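Local coordinates for extracellular ligand-binding receptor (Verminephrobacter eiseniae, PDB 4M88), which probably binds an amino acid or similar small solute outside the cytoplasmic membrane and delivers it to an ABC transporter, at residues G23-I28 / L48-D53; A82-M87 / E108-P113; H135-G140 / G171-N176. One frame throughout, in Å; residues are numbered along the deposited sequence.

Contact 1: residues G23-I28 / L48-D53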
loop_
_atom_site.group_PDB
_atom_site.type_symbol
_atom_site.label_atom_id
_atom_site.label_comp_id
_atom_site.label_asym_id
_atom_site.label_seq_id
_atom_site.Cartn_x
_atom_site.Cartn_y
_atom_site.Cartn_z
ATOM N N GLY A 23 2.232 8.910 -7.526
ATOM C CA GLY A 23 3.189 7.809 -7.566
ATOM C C GLY A 23 2.576 6.510 -8.071
ATOM O O GLY A 23 3.139 5.844 -8.951
ATOM N N LEU A 24 1.420 6.142 -7.525
ATOM C CA LEU A 24 0.683 4.986 -8.037
ATOM C C LEU A 24 0.405 5.156 -9.519
ATOM O O LEU A 24 0.562 4.224 -10.304
ATOM C CB LEU A 24 -0.658 4.810 -7.306
ATOM C CG LEU A 24 -0.694 4.221 -5.902
ATOM C CD1 LEU A 24 -2.141 4.236 -5.415
ATOM C CD2 LEU A 24 -0.148 2.806 -5.895
ATOM N N ASN A 25 -0.034 6.352 -9.899
ATOM C CA ASN A 25 -0.380 6.631 -11.288
ATOM C C ASN A 25 0.842 6.494 -12.210
ATOM O O ASN A 25 0.743 5.961 -13.316
ATOM C CB ASN A 25 -0.989 8.031 -11.388
ATOM C CG ASN A 25 -1.441 8.388 -12.795
ATOM O OD1 ASN A 25 -0.873 9.275 -13.431
ATOM N ND2 ASN A 25 -2.475 7.710 -13.281
ATOM N N GLN A 26 1.985 6.992 -11.759
ATOM C CA GLN A 26 3.229 6.879 -12.527
ATOM C C GLN A 26 3.606 5.426 -12.784
ATOM O O GLN A 26 4.020 5.060 -13.894
ATOM C CB GLN A 26 4.363 7.602 -11.801
ATOM C CG GLN A 26 4.276 9.119 -11.946
ATOM C CD GLN A 26 5.022 9.853 -10.844
ATOM O OE1 GLN A 26 5.649 9.232 -9.990
ATOM N NE2 GLN A 26 4.952 11.182 -10.857
ATOM N N GLY A 27 3.477 4.599 -11.761
ATOM C CA GLY A 27 3.817 3.190 -11.891
ATOM C C GLY A 27 2.870 2.474 -12.831
ATOM O O GLY A 27 3.276 1.621 -13.626
ATOM N N ILE A 28 1.590 2.818 -12.746
ATOM C CA ILE A 28 0.607 2.204 -13.632
ATOM C C ILE A 28 0.911 2.579 -15.080
ATOM O O ILE A 28 0.947 1.710 -15.955
ATOM C CB ILE A 28 -0.824 2.648 -13.260
ATOM C CG1 ILE A 28 -1.228 2.077 -11.897
ATOM C CG2 ILE A 28 -1.827 2.209 -14.319
ATOM C CD1 ILE A 28 -2.500 2.744 -11.325
ATOM N N LEU A 48 -5.559 4.021 -20.071
ATOM C CA LEU A 48 -5.908 4.321 -18.693
ATOM C C LEU A 48 -6.697 5.609 -18.658
ATOM O O LEU A 48 -6.315 6.597 -19.287
ATOM C CB LEU A 48 -4.646 4.487 -17.844
ATOM C CG LEU A 48 -4.905 4.770 -16.365
ATOM C CD1 LEU A 48 -5.455 3.536 -15.638
ATOM C CD2 LEU A 48 -3.641 5.293 -15.679
ATOM N N PHE A 49 -7.810 5.613 -17.944
ATOM C CA PHE A 49 -8.413 6.895 -17.626
ATOM C C PHE A 49 -8.295 7.090 -16.133
ATOM O O PHE A 49 -8.114 6.124 -15.384
ATOM C CB PHE A 49 -9.858 6.973 -18.079
ATOM C CG PHE A 49 -10.779 6.121 -17.281
ATOM C CD1 PHE A 49 -11.428 6.637 -16.168
ATOM C CD2 PHE A 49 -10.999 4.803 -17.638
ATOM C CE1 PHE A 49 -12.272 5.843 -15.413
ATOM C CE2 PHE A 49 -11.853 4.003 -16.900
ATOM C CZ PHE A 49 -12.487 4.520 -15.786
ATOM N N GLU A 50 -8.381 8.341 -15.706
ATOM C CA GLU A 50 -8.178 8.688 -14.311
ATOM C C GLU A 50 -9.335 9.521 -13.832
ATOM O O GLU A 50 -9.987 10.221 -14.616
ATOM C CB GLU A 50 -6.878 9.478 -14.143
ATOM C CG GLU A 50 -5.632 8.685 -14.494
ATOM C CD GLU A 50 -4.766 9.369 -15.532
ATOM O OE1 GLU A 50 -5.264 10.271 -16.239
ATOM O OE2 GLU A 50 -3.582 8.997 -15.642
ATOM N N ALA A 51 -9.586 9.470 -12.532
ATOM C CA ALA A 51 -10.646 10.274 -11.956
ATOM C C ALA A 51 -10.226 10.593 -10.535
ATOM O O ALA A 51 -9.686 9.732 -9.843
ATOM C CB ALA A 51 -11.964 9.515 -11.978
ATOM N N ASP A 52 -10.468 11.831 -10.114
ATOM C CA ASP A 52 -10.038 12.309 -8.801
ATOM C C ASP A 52 -11.167 12.187 -7.779
ATOM O O ASP A 52 -12.227 12.791 -7.959
ATOM C CB ASP A 52 -9.589 13.772 -8.937
ATOM C CG ASP A 52 -9.131 14.391 -7.628
ATOM O OD1 ASP A 52 -8.799 13.657 -6.674
ATOM O OD2 ASP A 52 -9.088 15.641 -7.566
ATOM N N ASP A 53 -10.940 11.411 -6.713
ATOM C CA ASP A 53 -11.933 11.267 -5.643
ATOM C C ASP A 53 -11.705 12.263 -4.515
ATOM O O ASP A 53 -12.499 12.339 -3.567
ATOM C CB ASP A 53 -12.003 9.810 -5.116
ATOM C CG ASP A 53 -10.710 9.347 -4.405
ATOM O OD1 ASP A 53 -10.098 10.138 -3.645
ATOM O OD2 ASP A 53 -10.311 8.162 -4.593
#
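Asn25 on helix 18-37 reaches the edge strand 45-52 through a single polar bond, to Glu50. CB points at the strand but meets no atom of 48-53 closely. CG stands anti to the backbone N (chi1 -177°), which carries the amide toward the strand. There Asn25 CG comes within 3.6 Å of Glu50 OE2. OD1 takes a hydrogen bond from Lys29 NZ. Asn25 ND2 makes the bond across the contact, 2.9 Å from Glu50 OE2. The N-H points fairly straight at its acceptor (157°). The acceptor lies near the amide plane, and the donor meets Glu50 OE2 on its anti side, somewhat out of the carboxylate plane. The amide and carboxylate planes are turned 57° apart. Asn25 ND2 also donates to Gln9 OE1 on strand 4-11. Both ends of the amide are therefore engaged, and its rotation is fixed.

Leu48 supplies the apolar half. Its CD2 lies 3.6 Å from Asn25 ND2 and touches the helix again at Ile28, with Leu48 CD2 and Ile28 CG2 3.8 Å apart. This apolar pair meets at about a right angle, as do Asn25 and Glu50. Helix and strand run antiparallel, as expected in a beta-alpha-beta crossover, which here starts from strand 4-11. The axes of these short segments come no closer than 11.0 Å, and side chains bridge them. With an alanine here, Glu50 OE2 and Gln9 OE1 would probably both be left without this donor, and a gap would open beside Leu48 CD2. The chemistry is that of a neutral amide shared among a carboxylate, a second amide and an ammonium group. Lys29 is also a long, weak ion-pair partner of Glu50, so it probably offsets some of its negative charge.

Contact 2: residues A82-M87 / E108-P113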
loop_
_atom_site.group_PDB
_atom_site.type_symbol
_atom_site.label_atom_id
_atom_site.label_comp_id
_atom_site.label_asym_id
_atom_site.label_seq_id
_atom_site.Cartn_x
_atom_site.Cartn_y
_atom_site.Cartn_z
ATOM N N ALA A 82 -11.432 6.173 3.389
ATOM C CA ALA A 82 -12.820 6.596 3.259
ATOM C C ALA A 82 -13.400 6.114 1.943
ATOM O O ALA A 82 -14.544 5.661 1.889
ATOM C CB ALA A 82 -12.930 8.122 3.357
ATOM N N ALA A 83 -12.600 6.236 0.884
ATOM C CA ALA A 83 -13.003 5.813 -0.449
ATOM C C ALA A 83 -13.321 4.323 -0.499
ATOM O O ALA A 83 -14.403 3.939 -0.934
ATOM C CB ALA A 83 -11.917 6.154 -1.463
ATOM N N ILE A 84 -12.380 3.478 -0.079
ATOM C CA ILE A 84 -12.618 2.027 -0.111
ATOM C C ILE A 84 -13.766 1.611 0.804
ATOM O O ILE A 84 -14.579 0.743 0.450
ATOM C CB ILE A 84 -11.325 1.226 0.203
ATOM C CG1 ILE A 84 -10.260 1.504 -0.858
ATOM C CG2 ILE A 84 -11.611 -0.279 0.291
ATOM C CD1 ILE A 84 -8.865 1.061 -0.429
ATOM N N LYS A 85 -13.851 2.227 1.978
ATOM C CA LYS A 85 -14.960 1.936 2.886
ATOM C C LYS A 85 -16.306 2.266 2.233
ATOM O O LYS A 85 -17.275 1.507 2.351
ATOM C CB LYS A 85 -14.788 2.699 4.206
ATOM C CG LYS A 85 -15.899 2.463 5.225
ATOM C CD LYS A 85 -15.476 2.943 6.618
ATOM C CE LYS A 85 -16.495 2.532 7.675
ATOM N NZ LYS A 85 -17.841 3.099 7.364
ATOM N N ARG A 86 -16.364 3.391 1.532
ATOM C CA ARG A 86 -17.583 3.786 0.832
ATOM C C ARG A 86 -17.912 2.779 -0.276
ATOM O O ARG A 86 -19.071 2.412 -0.464
ATOM C CB ARG A 86 -17.426 5.191 0.247
ATOM C CG ARG A 86 -18.678 5.731 -0.435
ATOM C CD ARG A 86 -19.825 5.892 0.555
ATOM N NE ARG A 86 -20.959 6.585 -0.052
ATOM C CZ ARG A 86 -21.152 7.898 0.013
ATOM N NH1 ARG A 86 -20.299 8.673 0.676
ATOM N NH2 ARG A 86 -22.206 8.441 -0.576
HETATM N N MSE A 87 -16.884 2.329 -0.994
HETATM C CA MSE A 87 -17.075 1.356 -2.065
HETATM C C MSE A 87 -17.718 0.096 -1.496
HETATM O O MSE A 87 -18.622 -0.481 -2.101
HETATM C CB MSE A 87 -15.737 0.997 -2.723
HETATM C CG MSE A 87 -15.834 0.018 -3.897
HETATM SE SE MSE A 87 -14.050 -0.470 -4.576
HETATM C CE MSE A 87 -13.480 -1.670 -3.147
ATOM N N GLU A 108 -7.285 -4.303 7.772
ATOM C CA GLU A 108 -7.996 -5.566 7.926
ATOM C C GLU A 108 -9.495 -5.348 7.708
ATOM O O GLU A 108 -10.172 -6.204 7.136
ATOM C CB GLU A 108 -7.707 -6.200 9.298
ATOM C CG GLU A 108 -8.306 -7.595 9.516
ATOM C CD GLU A 108 -7.796 -8.652 8.529
ATOM O OE1 GLU A 108 -6.788 -8.414 7.826
ATOM O OE2 GLU A 108 -8.419 -9.737 8.455
ATOM N N SER A 109 -10.003 -4.191 8.129
ATOM C CA SER A 109 -11.436 -3.908 8.013
ATOM C C SER A 109 -11.908 -3.759 6.561
ATOM O O SER A 109 -13.107 -3.858 6.284
ATOM C CB SER A 109 -11.810 -2.654 8.807
ATOM O OG SER A 109 -11.072 -1.528 8.360
ATOM N N LEU A 110 -10.975 -3.507 5.643
ATOM C CA LEU A 110 -11.310 -3.348 4.222
ATOM C C LEU A 110 -11.129 -4.665 3.462
ATOM O O LEU A 110 -11.623 -4.844 2.348
ATOM C CB LEU A 110 -10.431 -2.265 3.595
ATOM C CG LEU A 110 -10.457 -0.902 4.289
ATOM C CD1 LEU A 110 -9.494 0.058 3.604
ATOM C CD2 LEU A 110 -11.877 -0.336 4.320
ATOM N N ARG A 111 -10.417 -5.588 4.087
ATOM C CA ARG A 111 -10.018 -6.837 3.459
ATOM C C ARG A 111 -10.901 -7.986 3.941
ATOM O O ARG A 111 -11.070 -9.012 3.261
ATOM C CB ARG A 111 -8.555 -7.082 3.841
ATOM C CG ARG A 111 -7.933 -8.319 3.286
ATOM C CD ARG A 111 -6.452 -8.307 3.585
ATOM N NE ARG A 111 -5.751 -7.271 2.836
ATOM C CZ ARG A 111 -4.659 -7.502 2.112
ATOM N NH1 ARG A 111 -4.071 -6.511 1.454
ATOM N NH2 ARG A 111 -4.158 -8.729 2.050
ATOM N N THR A 112 -11.486 -7.804 5.120
ATOM C CA THR A 112 -12.275 -8.854 5.751
ATOM C C THR A 112 -13.582 -8.233 6.209
ATOM O O THR A 112 -13.586 -7.404 7.120
ATOM C CB THR A 112 -11.522 -9.455 6.949
ATOM O OG1 THR A 112 -10.226 -9.898 6.521
ATOM C CG2 THR A 112 -12.282 -10.630 7.536
ATOM N N PRO A 113 -14.699 -8.621 5.572
ATOM C CA PRO A 113 -14.799 -9.659 4.535
ATOM C C PRO A 113 -14.334 -9.232 3.147
ATOM O O PRO A 113 -14.168 -10.102 2.286
ATOM C CB PRO A 113 -16.299 -9.948 4.493
ATOM C CG PRO A 113 -16.916 -8.628 4.831
ATOM C CD PRO A 113 -16.019 -8.045 5.891
#
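Leu110 and Ile84 form the tight part of this contact, between helix 81-89 and the short, weakly bonded helix 108-111. Leu110 CD1 sits 3.9 Å from Ile84 CG2 and almost as near to Ile84 CB. The two side chains cross at about a right angle. Ile84 CG2 is anti to the backbone N, and this branch takes most of the contact. Ile84 CG2 also lies 4.0 Å from Leu110 CB, and it touches the second methyl, CD2, as well. Both residues are buried. Ile84 packs further on Phe118, and Leu110 on Thr153.

The loose side is at Lys85. Leu110 CD2 rests over the helix backbone, 4.0 Å from Lys85 N, and comes no nearer than 4.2 Å to Lys85 CB. From there the lysine leads away, extended as far as CE, and its end turns to Asp89 on its own helix. NZ forms a salt bridge there, so its charge plays no part across the contact. Lys85 is exposed.

The helices belong to successive connections between strands 74-76, 99-101 and 118-119. Helices packed beside a parallel sheet in this way make up the alpha/beta lobe of a periplasmic binding protein of the leucine-binding type.

Contact 3: residues H135-G140 / G171-N176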
loop_
_atom_site.group_PDB
_atom_site.type_symbol
_atom_site.label_atom_id
_atom_site.label_comp_id
_atom_site.label_asym_id
_atom_site.label_seq_id
_atom_site.Cartn_x
_atom_site.Cartn_y
_atom_site.Cartn_z
ATOM N N HIS A 135 9.285 -8.706 15.227
ATOM C CA HIS A 135 10.571 -8.031 15.089
ATOM C C HIS A 135 10.912 -7.299 16.380
ATOM O O HIS A 135 12.049 -7.349 16.851
ATOM C CB HIS A 135 10.505 -7.066 13.906
ATOM C CG HIS A 135 11.737 -6.235 13.711
ATOM N ND1 HIS A 135 12.858 -6.705 13.069
ATOM C CD2 HIS A 135 11.999 -4.949 14.047
ATOM C CE1 HIS A 135 13.774 -5.748 13.033
ATOM N NE2 HIS A 135 13.278 -4.676 13.618
ATOM N N ALA A 136 9.922 -6.626 16.963
ATOM C CA ALA A 136 10.136 -5.888 18.206
ATOM C C ALA A 136 10.628 -6.821 19.301
ATOM O O ALA A 136 11.531 -6.480 20.069
ATOM C CB ALA A 136 8.856 -5.168 18.636
ATOM N N GLN A 137 10.054 -8.016 19.374
ATOM C CA GLN A 137 10.543 -8.985 20.342
ATOM C C GLN A 137 11.986 -9.417 20.110
ATOM O O GLN A 137 12.719 -9.659 21.060
ATOM C CB GLN A 137 9.647 -10.209 20.386
ATOM C CG GLN A 137 8.469 -10.003 21.278
ATOM C CD GLN A 137 7.979 -11.289 21.870
ATOM O OE1 GLN A 137 7.794 -12.272 21.160
ATOM N NE2 GLN A 137 7.778 -11.300 23.183
HETATM N N MSE A 138 12.393 -9.529 18.850
HETATM C CA MSE A 138 13.767 -9.910 18.550
HETATM C C MSE A 138 14.732 -8.758 18.840
HETATM O O MSE A 138 15.939 -8.966 18.949
HETATM C CB MSE A 138 13.883 -10.381 17.102
HETATM C CG MSE A 138 12.973 -11.553 16.803
HETATM SE SE MSE A 138 13.329 -12.407 15.084
HETATM C CE MSE A 138 12.811 -10.977 13.869
ATOM N N LEU A 139 14.201 -7.546 18.984
ATOM C CA LEU A 139 15.029 -6.416 19.410
ATOM C C LEU A 139 15.087 -6.346 20.930
ATOM O O LEU A 139 15.677 -5.427 21.502
ATOM C CB LEU A 139 14.498 -5.093 18.848
ATOM C CG LEU A 139 14.329 -5.042 17.331
ATOM C CD1 LEU A 139 13.808 -3.673 16.871
ATOM C CD2 LEU A 139 15.628 -5.372 16.644
ATOM N N GLY A 140 14.449 -7.312 21.585
ATOM C CA GLY A 140 14.492 -7.394 23.038
ATOM C C GLY A 140 13.455 -6.528 23.723
ATOM O O GLY A 140 13.556 -6.254 24.917
ATOM N N GLY A 171 6.455 -14.169 24.224
ATOM C CA GLY A 171 6.018 -13.864 25.573
ATOM C C GLY A 171 5.291 -12.539 25.656
ATOM O O GLY A 171 4.925 -11.959 24.634
ATOM N N LYS A 172 5.107 -12.052 26.879
ATOM C CA LYS A 172 4.305 -10.861 27.137
ATOM C C LYS A 172 4.989 -9.551 26.751
ATOM O O LYS A 172 6.115 -9.276 27.164
ATOM C CB LYS A 172 3.892 -10.802 28.611
ATOM C CG LYS A 172 2.778 -11.748 28.983
ATOM C CD LYS A 172 1.968 -11.195 30.144
ATOM C CE LYS A 172 2.714 -11.300 31.463
ATOM N NZ LYS A 172 1.814 -11.046 32.629
ATOM N N ILE A 173 4.293 -8.754 25.950
ATOM C CA ILE A 173 4.702 -7.384 25.673
ATOM C C ILE A 173 3.625 -6.470 26.218
ATOM O O ILE A 173 2.434 -6.699 25.979
ATOM C CB ILE A 173 4.809 -7.113 24.166
ATOM C CG1 ILE A 173 5.913 -7.959 23.544
ATOM C CG2 ILE A 173 5.102 -5.633 23.901
ATOM C CD1 ILE A 173 5.987 -7.787 22.057
ATOM N N GLU A 174 4.028 -5.436 26.952
ATOM C CA GLU A 174 3.068 -4.439 27.393
ATOM C C GLU A 174 2.837 -3.472 26.253
ATOM O O GLU A 174 3.792 -2.987 25.642
ATOM C CB GLU A 174 3.570 -3.681 28.621
ATOM C CG GLU A 174 2.620 -2.582 29.070
ATOM C CD GLU A 174 3.171 -1.757 30.219
ATOM O OE1 GLU A 174 4.286 -2.067 30.693
ATOM O OE2 GLU A 174 2.487 -0.797 30.640
ATOM N N LEU A 175 1.574 -3.196 25.954
ATOM C CA LEU A 175 1.252 -2.325 24.831
ATOM C C LEU A 175 0.460 -1.097 25.269
ATOM O O LEU A 175 -0.520 -1.223 25.995
ATOM C CB LEU A 175 0.456 -3.111 23.782
ATOM C CG LEU A 175 -0.124 -2.298 22.624
ATOM C CD1 LEU A 175 0.985 -1.816 21.690
ATOM C CD2 LEU A 175 -1.155 -3.125 21.866
ATOM N N ASN A 176 0.879 0.088 24.833
ATOM C CA ASN A 176 0.073 1.287 25.037
ATOM C C ASN A 176 -0.283 1.890 23.694
ATOM O O ASN A 176 0.562 1.967 22.814
ATOM C CB ASN A 176 0.825 2.321 25.874
ATOM C CG ASN A 176 1.010 1.880 27.304
ATOM O OD1 ASN A 176 0.151 1.208 27.874
ATOM N ND2 ASN A 176 2.134 2.250 27.897
#
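Gln137 and Ile173 carry the apolar contact. Ile173 CD1 presses on the aliphatic part of the glutamine, 3.4 Å from Gln137 CG, and this is tight packing. Ile173 CG1 lies 3.8 Å from Gln137 NE2, so the isoleucine runs along the amide end too. In the isoleucine, CG1 lies beside the backbone N and anti to the carbonyl carbon (chi1 -65°), and the chain then extends to set CD1 against the helix. The two side chains cross obliquely.

On the polar side, the amide end of Gln137 lies beside the backbone of Gly171. Gln137 NE2 is 3.3 Å from Gly171 O. It is equally close to Gly171 N, but those are two donors and do not bond.

Two glycines mark the backbone. Helix 125-138 ends in a Schellman motif, with Gly140 at positive phi and its N bonded to Gln137 O at 3.0 Å. Gly171 also has a positive phi (133°), where a CB would run into the carbonyl of the preceding residue.

Ile173 is buried among Leu144 of strand 143-149, Val165 of helix 152-166 and Val168. Gln137 also touches Val168, and Ala136 touches Leu144. The contact thus joins the end of helix 125-138 to the loop that leads into strand 174-180, an outer strand of the mixed sheet that pairs with strand 143-149.

How the contacts relate
Contacts 1 and 2 belong to the lobe built on the parallel sheet, with centres 20 Å apart. They touch where Asp53 OD2 lies 4.1 Å from Ala83 CB. Contact 3 belongs to the lobe with the mixed sheet. Its centre is 39 Å from that of contact 1, on the opposite side of the chain's centre. Contact 2 is nearer to it, with nearest atoms about 15 Å apart. Helix 152-166 reaches both, one end at Leu110 and the other at Ile173. Along the chain the three contacts follow in series. Proteins of this family hold their ligand between two lobes, and probably this one does too.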